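Local coordinates for protein Sso-CP2 metallo-carboxypetidase (Sulfolobus solfataricus, PDB 4MMO) that probably acts as a zinc-dependent carboxypeptidase of the M20 family, removing residues from the carboxyl end of peptides, at residues D317-F322 with F343-R348; L177-L182 with Q381-F386; A275-P280 with V373-A378; N153-D158 with Y388-R393. All blocks are in the same frame, centred on the assembly; numbering follows the deposited sequence.

Contact 1: residues D317-F322 with F343-R348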
# COMPACT_ATOMS: atom_id res chain seq x y z
N ASP A 317 -25.93 10.95 -7.56
CA ASP A 317 -26.43 9.62 -7.25
C ASP A 317 -25.24 8.67 -7.27
O ASP A 317 -24.57 8.55 -8.29
CB ASP A 317 -27.46 9.21 -8.31
CG ASP A 317 -28.13 7.88 -8.01
OD1 ASP A 317 -27.52 7.02 -7.33
OD2 ASP A 317 -29.27 7.69 -8.48
N PRO A 318 -24.98 7.98 -6.15
CA PRO A 318 -23.79 7.12 -6.10
C PRO A 318 -23.81 6.01 -7.15
O PRO A 318 -22.76 5.68 -7.72
CB PRO A 318 -23.83 6.53 -4.69
CG PRO A 318 -25.25 6.67 -4.26
CD PRO A 318 -25.73 7.93 -4.89
N TYR A 319 -24.98 5.44 -7.42
CA TYR A 319 -25.10 4.41 -8.44
C TYR A 319 -24.80 4.99 -9.82
O TYR A 319 -24.23 4.32 -10.68
CB TYR A 319 -26.49 3.77 -8.40
CG TYR A 319 -26.74 3.00 -7.13
CD1 TYR A 319 -26.26 1.71 -6.97
CD2 TYR A 319 -27.45 3.57 -6.08
CE1 TYR A 319 -26.49 1.01 -5.80
CE2 TYR A 319 -27.68 2.87 -4.90
CZ TYR A 319 -27.19 1.59 -4.77
OH TYR A 319 -27.41 0.87 -3.62
N LYS A 320 -25.15 6.25 -10.04
CA LYS A 320 -24.83 6.91 -11.30
C LYS A 320 -23.33 7.19 -11.39
O LYS A 320 -22.71 6.98 -12.44
CB LYS A 320 -25.62 8.20 -11.45
CG LYS A 320 -25.40 8.90 -12.77
CD LYS A 320 -26.43 9.99 -12.99
CE LYS A 320 -26.23 10.68 -14.33
NZ LYS A 320 -27.27 11.72 -14.58
N VAL A 321 -22.74 7.67 -10.30
CA VAL A 321 -21.32 8.00 -10.28
C VAL A 321 -20.50 6.75 -10.57
O VAL A 321 -19.48 6.80 -11.25
CB VAL A 321 -20.90 8.63 -8.93
CG1 VAL A 321 -19.38 8.75 -8.83
CG2 VAL A 321 -21.55 9.99 -8.77
N PHE A 322 -20.97 5.62 -10.05
CA PHE A 322 -20.33 4.33 -10.29
C PHE A 322 -20.32 4.01 -11.78
O PHE A 322 -19.34 3.48 -12.30
CB PHE A 322 -21.05 3.23 -9.52
CG PHE A 322 -20.34 1.90 -9.54
CD1 PHE A 322 -18.99 1.82 -9.23
CD2 PHE A 322 -21.02 0.74 -9.85
CE1 PHE A 322 -18.33 0.60 -9.24
CE2 PHE A 322 -20.37 -0.49 -9.85
CZ PHE A 322 -19.03 -0.55 -9.55
N PHE A 343 -22.98 2.40 -1.07
CA PHE A 343 -23.66 3.45 -1.81
C PHE A 343 -24.53 4.26 -0.84
O PHE A 343 -25.42 3.70 -0.20
CB PHE A 343 -24.53 2.86 -2.93
CG PHE A 343 -23.77 2.02 -3.92
CD1 PHE A 343 -23.50 0.69 -3.65
CD2 PHE A 343 -23.36 2.55 -5.13
CE1 PHE A 343 -22.80 -0.09 -4.57
CE2 PHE A 343 -22.67 1.78 -6.04
CZ PHE A 343 -22.39 0.45 -5.76
N GLU A 344 -24.25 5.55 -0.72
CA GLU A 344 -25.01 6.43 0.16
C GLU A 344 -25.37 7.70 -0.59
O GLU A 344 -24.55 8.23 -1.34
CB GLU A 344 -24.21 6.77 1.42
CG GLU A 344 -23.79 5.57 2.25
CD GLU A 344 -24.71 5.32 3.43
OE1 GLU A 344 -25.94 5.26 3.23
OE2 GLU A 344 -24.20 5.19 4.57
N TYR A 345 -26.59 8.18 -0.41
CA TYR A 345 -27.05 9.39 -1.08
C TYR A 345 -26.69 10.63 -0.27
O TYR A 345 -26.76 10.60 0.96
CB TYR A 345 -28.57 9.34 -1.28
CG TYR A 345 -29.05 8.27 -2.23
CD1 TYR A 345 -29.34 6.99 -1.77
CD2 TYR A 345 -29.21 8.53 -3.58
CE1 TYR A 345 -29.78 6.01 -2.63
CE2 TYR A 345 -29.65 7.55 -4.45
CZ TYR A 345 -29.94 6.29 -3.97
OH TYR A 345 -30.38 5.31 -4.84
N PRO A 346 -26.32 11.73 -0.94
CA PRO A 346 -26.18 13.00 -0.23
C PRO A 346 -27.55 13.56 0.14
O PRO A 346 -28.54 13.20 -0.50
CB PRO A 346 -25.50 13.90 -1.26
CG PRO A 346 -25.95 13.36 -2.57
CD PRO A 346 -26.03 11.87 -2.38
N VAL A 347 -27.60 14.43 1.15
CA VAL A 347 -28.86 14.97 1.66
C VAL A 347 -28.66 16.37 2.20
O VAL A 347 -27.64 16.66 2.83
CB VAL A 347 -29.41 14.11 2.81
CG1 VAL A 347 -30.67 14.74 3.42
CG2 VAL A 347 -29.71 12.71 2.35
N ARG A 348 -29.65 17.23 1.96
CA ARG A 348 -29.72 18.54 2.59
C ARG A 348 -31.18 18.89 2.82
O ARG A 348 -31.98 18.85 1.88
CB ARG A 348 -29.07 19.61 1.71
CG ARG A 348 -27.59 19.76 1.94
CD ARG A 348 -27.00 20.78 1.00
NE ARG A 348 -25.54 20.72 1.03
CZ ARG A 348 -24.75 21.04 0.01
NH1 ARG A 348 -25.27 21.46 -1.14
NH2 ARG A 348 -23.44 20.94 0.14
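F343 contributes the largest single share of this contact, and its course can be traced atom by atom. The side chain leaves the backbone toward 317-322, and chi1 (-58°) then puts CG beside the backbone N, which lays the ring against Y319. CB lies over the face of the Y319 ring as a CH-pi contact, 3.5 Å from Y319 CZ. CG follows at 3.5 Å from Y319 CE1, and CD2 sits equally close to Y319 CD1. The two rings thus form an offset stack with planes only 6° apart and centroids of Y319 and F343 separated by 4.2 Å. Along the F343 rim, CD2 also meets P318 CB at 4.0 Å, while CE2 approaches F322 CB at 4.1 Å. CZ, at the tip, still lies near Y319 CE1. The F343 edge is directed at the F322 face, an edge-to-face pair with planes at 80°. An alanine here removes the ring that stacks on Y319 and meets F322, and would probably loosen the start of the helix from the strand. P318 wedges in beside this cluster: its CG lies 3.4 Å from E344 O, and its CD rests off-centre over the Y345 ring. D317 caps the helix N terminus, Y319 N donating to D317 OD1 at 3.0 Å from above the carboxylate plane. The fold is a beta-alpha-beta crossover: strands 299-312 and 337-348 both run antiparallel to strand 178-190, which separates them, and helix 318-331 connects the two, as in the second half of the ferredoxin-like M20 dimerisation domain.

Contact 2: residues L177-L182 with Q381-F386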
# COMPACT_ATOMS: atom_id res chain seq x y z
N LEU A 177 -27.93 19.57 9.01
CA LEU A 177 -29.11 19.43 8.16
C LEU A 177 -28.88 18.52 6.96
O LEU A 177 -29.60 18.62 5.96
CB LEU A 177 -29.56 20.80 7.67
CG LEU A 177 -29.70 21.88 8.74
CD1 LEU A 177 -30.25 23.16 8.12
CD2 LEU A 177 -30.60 21.42 9.87
N GLY A 178 -27.89 17.64 7.03
CA GLY A 178 -27.62 16.75 5.92
C GLY A 178 -26.31 15.99 6.01
O GLY A 178 -25.61 16.04 7.01
N VAL A 179 -25.99 15.28 4.93
CA VAL A 179 -24.75 14.53 4.84
C VAL A 179 -24.27 14.47 3.39
O VAL A 179 -25.07 14.58 2.46
CB VAL A 179 -24.93 13.08 5.32
CG1 VAL A 179 -25.31 13.04 6.78
CG2 VAL A 179 -25.98 12.36 4.48
N LYS A 180 -22.97 14.27 3.21
CA LYS A 180 -22.45 13.96 1.90
C LYS A 180 -22.73 12.49 1.60
O LYS A 180 -22.84 11.68 2.52
CB LYS A 180 -20.95 14.24 1.83
CG LYS A 180 -20.60 15.72 1.81
CD LYS A 180 -19.15 15.93 1.41
CE LYS A 180 -18.72 17.37 1.57
NZ LYS A 180 -17.29 17.55 1.16
N GLY A 181 -22.86 12.16 0.32
CA GLY A 181 -23.07 10.79 -0.09
C GLY A 181 -21.75 10.05 -0.10
O GLY A 181 -20.72 10.61 0.25
N LEU A 182 -21.78 8.78 -0.52
CA LEU A 182 -20.59 7.96 -0.48
C LEU A 182 -20.60 6.82 -1.49
O LEU A 182 -21.64 6.22 -1.75
CB LEU A 182 -20.40 7.39 0.93
CG LEU A 182 -19.10 6.64 1.20
CD1 LEU A 182 -17.88 7.51 0.91
CD2 LEU A 182 -19.08 6.19 2.65
N GLN A 381 -23.67 9.41 6.55
CA GLN A 381 -24.59 8.77 7.47
C GLN A 381 -25.79 8.35 6.62
O GLN A 381 -26.03 8.95 5.57
CB GLN A 381 -24.99 9.78 8.56
CG GLN A 381 -25.69 9.20 9.77
CD GLN A 381 -25.98 10.21 10.88
OE1 GLN A 381 -26.64 9.87 11.87
NE2 GLN A 381 -25.50 11.45 10.73
N PRO A 382 -26.54 7.31 7.03
CA PRO A 382 -27.62 6.85 6.14
C PRO A 382 -28.89 7.72 6.17
O PRO A 382 -30.00 7.21 6.03
CB PRO A 382 -27.89 5.43 6.64
CG PRO A 382 -27.48 5.45 8.06
CD PRO A 382 -26.30 6.36 8.13
N MET A 383 -28.71 9.03 6.33
CA MET A 383 -29.82 9.98 6.31
C MET A 383 -30.60 9.86 5.00
O MET A 383 -31.82 10.01 4.98
CB MET A 383 -29.27 11.39 6.46
CG MET A 383 -30.31 12.46 6.74
SD MET A 383 -29.50 13.98 7.29
CE MET A 383 -30.88 15.11 7.36
N GLY A 384 -29.88 9.58 3.92
CA GLY A 384 -30.47 9.45 2.60
C GLY A 384 -31.60 8.44 2.52
O GLY A 384 -32.58 8.66 1.82
N LEU A 385 -31.48 7.34 3.25
CA LEU A 385 -32.51 6.32 3.25
C LEU A 385 -33.81 6.85 3.84
O LEU A 385 -34.89 6.59 3.31
CB LEU A 385 -32.05 5.09 4.04
CG LEU A 385 -30.77 4.42 3.55
CD1 LEU A 385 -30.48 3.19 4.38
CD2 LEU A 385 -30.86 4.07 2.06
N PHE A 386 -33.69 7.59 4.93
CA PHE A 386 -34.87 8.08 5.63
C PHE A 386 -35.56 9.18 4.83
O PHE A 386 -36.79 9.23 4.75
CB PHE A 386 -34.49 8.55 7.03
CG PHE A 386 -33.98 7.45 7.92
CD1 PHE A 386 -34.88 6.61 8.56
CD2 PHE A 386 -32.63 7.24 8.08
CE1 PHE A 386 -34.42 5.58 9.37
CE2 PHE A 386 -32.17 6.21 8.89
CZ PHE A 386 -33.07 5.38 9.53
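V179 faces the segment 381-386 squarely, and its two methyl branches divide the work. CG1, anti to the carbonyl carbon, touches Q381 CB at 3.7 Å; CG2 occupies the crowded position between backbone N and carbonyl carbon and packs 3.6 Å from Q381 O and 4.0 Å from M383 CB. The valine crosses Q381 at about a right angle but meets M383 obliquely, so it fits between the two chains where they leave the backbone. M383 runs extended, with CG anti to the backbone N (chi1 -168°), and reaches back along the strand: its SD lies 3.6 Å from G178 CA, and its CE lies 4.0 Å from L177 C. No hydrogen bond runs directly between the segments; they meet by van der Waals packing. Q381 is equally extended (chi1 -167°), which carries its amide beyond V179 to the metal site; there its OE1 accepts a hydrogen bond from the backbone N of E163, a zinc ligand. The Q381 side chain comes within about 6 Å of the zinc ion, nearest atoms. This geometry is that of a second-shell residue, with the first strand of the dimerisation domain packed against the segment that carries Q381, beside the M20 zinc site.

Contact 3: residues A275-P280 with V373-A378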
# COMPACT_ATOMS: atom_id res chain seq x y z
N ALA A 275 -14.88 24.28 1.13
CA ALA A 275 -14.28 23.06 0.61
C ALA A 275 -14.74 21.82 1.38
O ALA A 275 -15.14 20.82 0.80
CB ALA A 275 -12.76 23.16 0.65
N LEU A 276 -14.69 21.93 2.71
CA LEU A 276 -15.02 20.82 3.59
C LEU A 276 -16.47 20.37 3.42
O LEU A 276 -16.76 19.17 3.37
CB LEU A 276 -14.76 21.23 5.04
CG LEU A 276 -14.87 20.16 6.11
CD1 LEU A 276 -13.93 18.99 5.84
CD2 LEU A 276 -14.58 20.77 7.47
N LEU A 277 -17.38 21.34 3.34
CA LEU A 277 -18.81 21.04 3.35
C LEU A 277 -19.45 20.92 1.96
O LEU A 277 -20.50 20.30 1.82
CB LEU A 277 -19.56 22.11 4.15
CG LEU A 277 -19.13 22.31 5.61
CD1 LEU A 277 -20.07 23.30 6.30
CD2 LEU A 277 -19.11 20.99 6.38
N THR A 278 -18.81 21.50 0.94
CA THR A 278 -19.44 21.67 -0.38
C THR A 278 -18.79 20.87 -1.52
O THR A 278 -19.45 20.58 -2.52
CB THR A 278 -19.49 23.19 -0.77
OG1 THR A 278 -20.27 23.90 0.20
CG2 THR A 278 -20.10 23.41 -2.15
N TYR A 279 -17.51 20.51 -1.38
CA TYR A 279 -16.80 19.85 -2.48
C TYR A 279 -16.99 18.33 -2.48
O TYR A 279 -16.77 17.67 -1.46
CB TYR A 279 -15.30 20.14 -2.43
CG TYR A 279 -14.90 21.59 -2.65
CD1 TYR A 279 -15.85 22.57 -2.89
CD2 TYR A 279 -13.56 21.96 -2.61
CE1 TYR A 279 -15.47 23.89 -3.09
CE2 TYR A 279 -13.17 23.26 -2.80
CZ TYR A 279 -14.13 24.23 -3.04
OH TYR A 279 -13.73 25.53 -3.23
N PRO A 280 -17.39 17.76 -3.63
CA PRO A 280 -17.33 16.30 -3.73
C PRO A 280 -15.88 15.85 -3.90
O PRO A 280 -15.05 16.68 -4.27
CB PRO A 280 -18.14 16.01 -5.00
CG PRO A 280 -17.98 17.23 -5.83
CD PRO A 280 -17.91 18.38 -4.86
N VAL A 373 -25.24 25.87 13.12
CA VAL A 373 -26.07 25.17 12.15
C VAL A 373 -25.32 25.07 10.83
O VAL A 373 -24.96 26.09 10.24
CB VAL A 373 -27.40 25.93 11.91
CG1 VAL A 373 -28.34 25.13 11.02
CG2 VAL A 373 -28.07 26.26 13.23
N ILE A 374 -25.08 23.84 10.36
CA ILE A 374 -24.44 23.64 9.06
C ILE A 374 -25.37 22.84 8.14
O ILE A 374 -26.16 22.02 8.60
CB ILE A 374 -23.08 22.94 9.19
CG1 ILE A 374 -23.20 21.65 9.99
CG2 ILE A 374 -22.09 23.89 9.85
CD1 ILE A 374 -21.93 20.81 10.01
N PRO A 375 -25.28 23.09 6.82
CA PRO A 375 -26.22 22.46 5.88
C PRO A 375 -26.00 20.95 5.72
O PRO A 375 -26.92 20.24 5.32
CB PRO A 375 -25.94 23.19 4.57
CG PRO A 375 -24.52 23.64 4.68
CD PRO A 375 -24.29 23.94 6.13
N ASN A 376 -24.80 20.49 6.04
CA ASN A 376 -24.48 19.06 6.00
C ASN A 376 -23.12 18.80 6.62
O ASN A 376 -22.29 19.71 6.70
CB ASN A 376 -24.49 18.53 4.57
CG ASN A 376 -23.46 19.20 3.69
OD1 ASN A 376 -23.73 20.22 3.06
ND2 ASN A 376 -22.26 18.62 3.63
N SER A 377 -22.89 17.57 7.06
CA SER A 377 -21.60 17.18 7.61
C SER A 377 -20.63 16.88 6.47
O SER A 377 -21.04 16.64 5.34
CB SER A 377 -21.75 15.95 8.50
OG SER A 377 -22.37 14.89 7.80
N ALA A 378 -19.34 16.91 6.78
CA ALA A 378 -18.31 16.55 5.81
C ALA A 378 -18.35 15.05 5.60
O ALA A 378 -17.93 14.55 4.55
CB ALA A 378 -16.95 16.99 6.31
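L277 is the apolar centre, its two methyls spread from the end of strand 372-374 into the loop after it. CD1 meets I374 CG2 at 4.1 Å and P375 CD at 4.3 Å, the L277 and I374 side chains crossing at about a right angle. CD2 lies 3.4 Å from N376 O and also approaches A378 N. Next to it, L276 has CG anti to the backbone N, which brings CD1 to 3.7 Å from A378 CB; S199 of the second subunit packs on both L276 and A378. The end of helix 269-278 and the residue after it dock on this loop, with carbonyls bonded by side chains: K180 NZ takes L276 O and Y279 O, while N376 takes L277 O. N376 ND2 donates to L277 O at 3.0 Å; the N-H...O angle of 162° makes this bond nearly straight, and it arrives in the carbonyl plane on a lone pair. The same nitrogen gives its other hydrogen to S377 O at 2.9 Å, approaching from above that carbonyl plane. These two bonds hold the amide rotation (chi2 -89°) and leave OD1 to accept a hydrogen bond from R348 NE.

Contact 4: residues N153-D158 with Y388-R393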
# COMPACT_ATOMS: atom_id res chain seq x y z
N ASN A 153 -44.30 1.28 5.69
CA ASN A 153 -45.52 1.64 6.41
C ASN A 153 -45.30 1.65 7.92
O ASN A 153 -45.72 2.58 8.61
CB ASN A 153 -46.67 0.69 6.06
CG ASN A 153 -47.17 0.87 4.63
OD1 ASN A 153 -47.03 1.94 4.04
ND2 ASN A 153 -47.75 -0.19 4.08
N LYS A 154 -44.61 0.64 8.43
CA LYS A 154 -44.35 0.54 9.86
C LYS A 154 -43.52 1.71 10.39
O LYS A 154 -43.67 2.12 11.53
CB LYS A 154 -43.64 -0.78 10.18
CG LYS A 154 -43.19 -0.89 11.63
CD LYS A 154 -43.09 -2.33 12.11
CE LYS A 154 -41.70 -2.91 11.91
NZ LYS A 154 -41.64 -4.32 12.38
N LEU A 155 -42.65 2.25 9.54
CA LEU A 155 -41.70 3.28 9.96
C LEU A 155 -42.18 4.70 9.67
O LEU A 155 -41.43 5.65 9.87
CB LEU A 155 -40.36 3.06 9.26
CG LEU A 155 -39.63 1.77 9.65
CD1 LEU A 155 -38.42 1.56 8.75
CD2 LEU A 155 -39.22 1.81 11.11
N LYS A 156 -43.42 4.83 9.22
CA LYS A 156 -43.97 6.14 8.88
C LYS A 156 -43.87 7.10 10.06
O LYS A 156 -44.24 6.75 11.19
CB LYS A 156 -45.43 6.03 8.44
CG LYS A 156 -46.04 7.37 8.03
CD LYS A 156 -47.50 7.24 7.66
CE LYS A 156 -48.06 8.56 7.15
NZ LYS A 156 -49.46 8.43 6.67
N ALA A 157 -43.37 8.29 9.79
CA ALA A 157 -43.24 9.33 10.81
C ALA A 157 -43.23 10.69 10.13
O ALA A 157 -42.93 10.78 8.94
CB ALA A 157 -41.97 9.13 11.61
N ASP A 158 -43.55 11.74 10.88
CA ASP A 158 -43.59 13.09 10.32
C ASP A 158 -42.20 13.71 10.27
O ASP A 158 -41.95 14.61 9.47
CB ASP A 158 -44.52 13.98 11.15
CG ASP A 158 -45.89 13.37 11.33
OD1 ASP A 158 -46.62 13.25 10.32
OD2 ASP A 158 -46.23 13.00 12.47
N TYR A 388 -35.16 9.83 1.37
CA TYR A 388 -35.54 9.46 0.01
C TYR A 388 -36.40 8.21 -0.07
O TYR A 388 -37.35 8.16 -0.85
CB TYR A 388 -34.29 9.29 -0.86
CG TYR A 388 -33.50 10.57 -1.02
CD1 TYR A 388 -34.13 11.75 -1.37
CD2 TYR A 388 -32.13 10.59 -0.80
CE1 TYR A 388 -33.42 12.93 -1.51
CE2 TYR A 388 -31.41 11.76 -0.94
CZ TYR A 388 -32.06 12.93 -1.29
OH TYR A 388 -31.34 14.09 -1.43
N LYS A 389 -36.09 7.20 0.74
CA LYS A 389 -36.82 5.94 0.67
C LYS A 389 -38.06 5.97 1.55
O LYS A 389 -39.12 5.50 1.15
CB LYS A 389 -35.91 4.76 1.02
CG LYS A 389 -34.57 4.78 0.31
CD LYS A 389 -34.73 4.80 -1.20
CE LYS A 389 -33.38 4.74 -1.91
NZ LYS A 389 -33.51 4.54 -3.38
N LEU A 390 -37.94 6.53 2.75
CA LEU A 390 -39.08 6.67 3.65
C LEU A 390 -39.83 7.97 3.41
O LEU A 390 -40.92 8.18 3.95
CB LEU A 390 -38.64 6.59 5.12
CG LEU A 390 -38.54 5.21 5.77
CD1 LEU A 390 -38.10 5.36 7.21
CD2 LEU A 390 -39.86 4.45 5.70
N GLY A 391 -39.25 8.86 2.62
CA GLY A 391 -39.91 10.09 2.25
C GLY A 391 -40.10 11.06 3.40
O GLY A 391 -41.05 11.84 3.40
N ILE A 392 -39.20 11.02 4.38
CA ILE A 392 -39.26 11.94 5.52
C ILE A 392 -38.35 13.14 5.28
O ILE A 392 -37.16 13.10 5.57
CB ILE A 392 -38.89 11.26 6.84
CG1 ILE A 392 -39.75 10.02 7.06
CG2 ILE A 392 -39.06 12.24 8.00
CD1 ILE A 392 -39.42 9.23 8.32
N ARG A 393 -38.94 14.21 4.77
CA ARG A 393 -38.21 15.41 4.38
C ARG A 393 -37.67 16.15 5.60
O ARG A 393 -36.59 16.75 5.55
CB ARG A 393 -39.14 16.33 3.58
CG ARG A 393 -38.43 17.36 2.71
CD ARG A 393 -39.43 18.18 1.90
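Three first torsions bring the apolar groups together: L155 at -65° and I392 at -54°, each with its leading branch anti to the carbonyl carbon, and L390 at -87°, turned well off the staggered value. In the alpha/beta catalytic domain, 153-158 lies in a helix-to-strand connection, and 388-393 runs from the end of helix 383-389 into another; they lead into strands 159-161 and 395-396, parallel neighbours at one end of the mixed sheet. Within 153-158 a type I turn, closed by K156 N to N153 O at 3.3 Å, presents L155 to the other loop. L155 and L390 cross at about a right angle, with L155 CB 3.8 Å from L390 CD1 and L155 CD1 touching the same L390 methyl. G391, with positive phi, takes the chain out of the helical path, and the first side-chain bonds of L390 and I392 both point toward 153-158. From there I392 CD1 reaches A157 CB at 4.2 Å, and CG1 lies 3.8 Å from A157 O. L67 of strand 65-71 packs against L390, A157 and I392. An alanine here in place of I392 removes the branches that touch A157 and D158 and would probably leave the two loops less firmly packed. I392 CG2, anti to the backbone N, rests 4.0 Å from D158 O.

Overall arrangement
From the N terminus the chain meets the first segments of contact 4 (153-158), contact 2 (177-182), contact 3 (275-280) and contact 1 (317-322), then their partners in reverse order. Contact 1 therefore closes the shortest loop, nested inside contact 3, which lies inside contact 2, which lies inside contact 4; none cross. Contacts 1 and 2 share the dimerisation-domain sheet, where V347 N bonds to V179 O and E344 N to L182 O. Contacts 2 and 4 share helix 383-389, linking that sheet to the catalytic domain. R348 joins contact 1 to contact 3 and K180 joins contact 2 to contact 3, whereas contacts 3 and 4 do not touch.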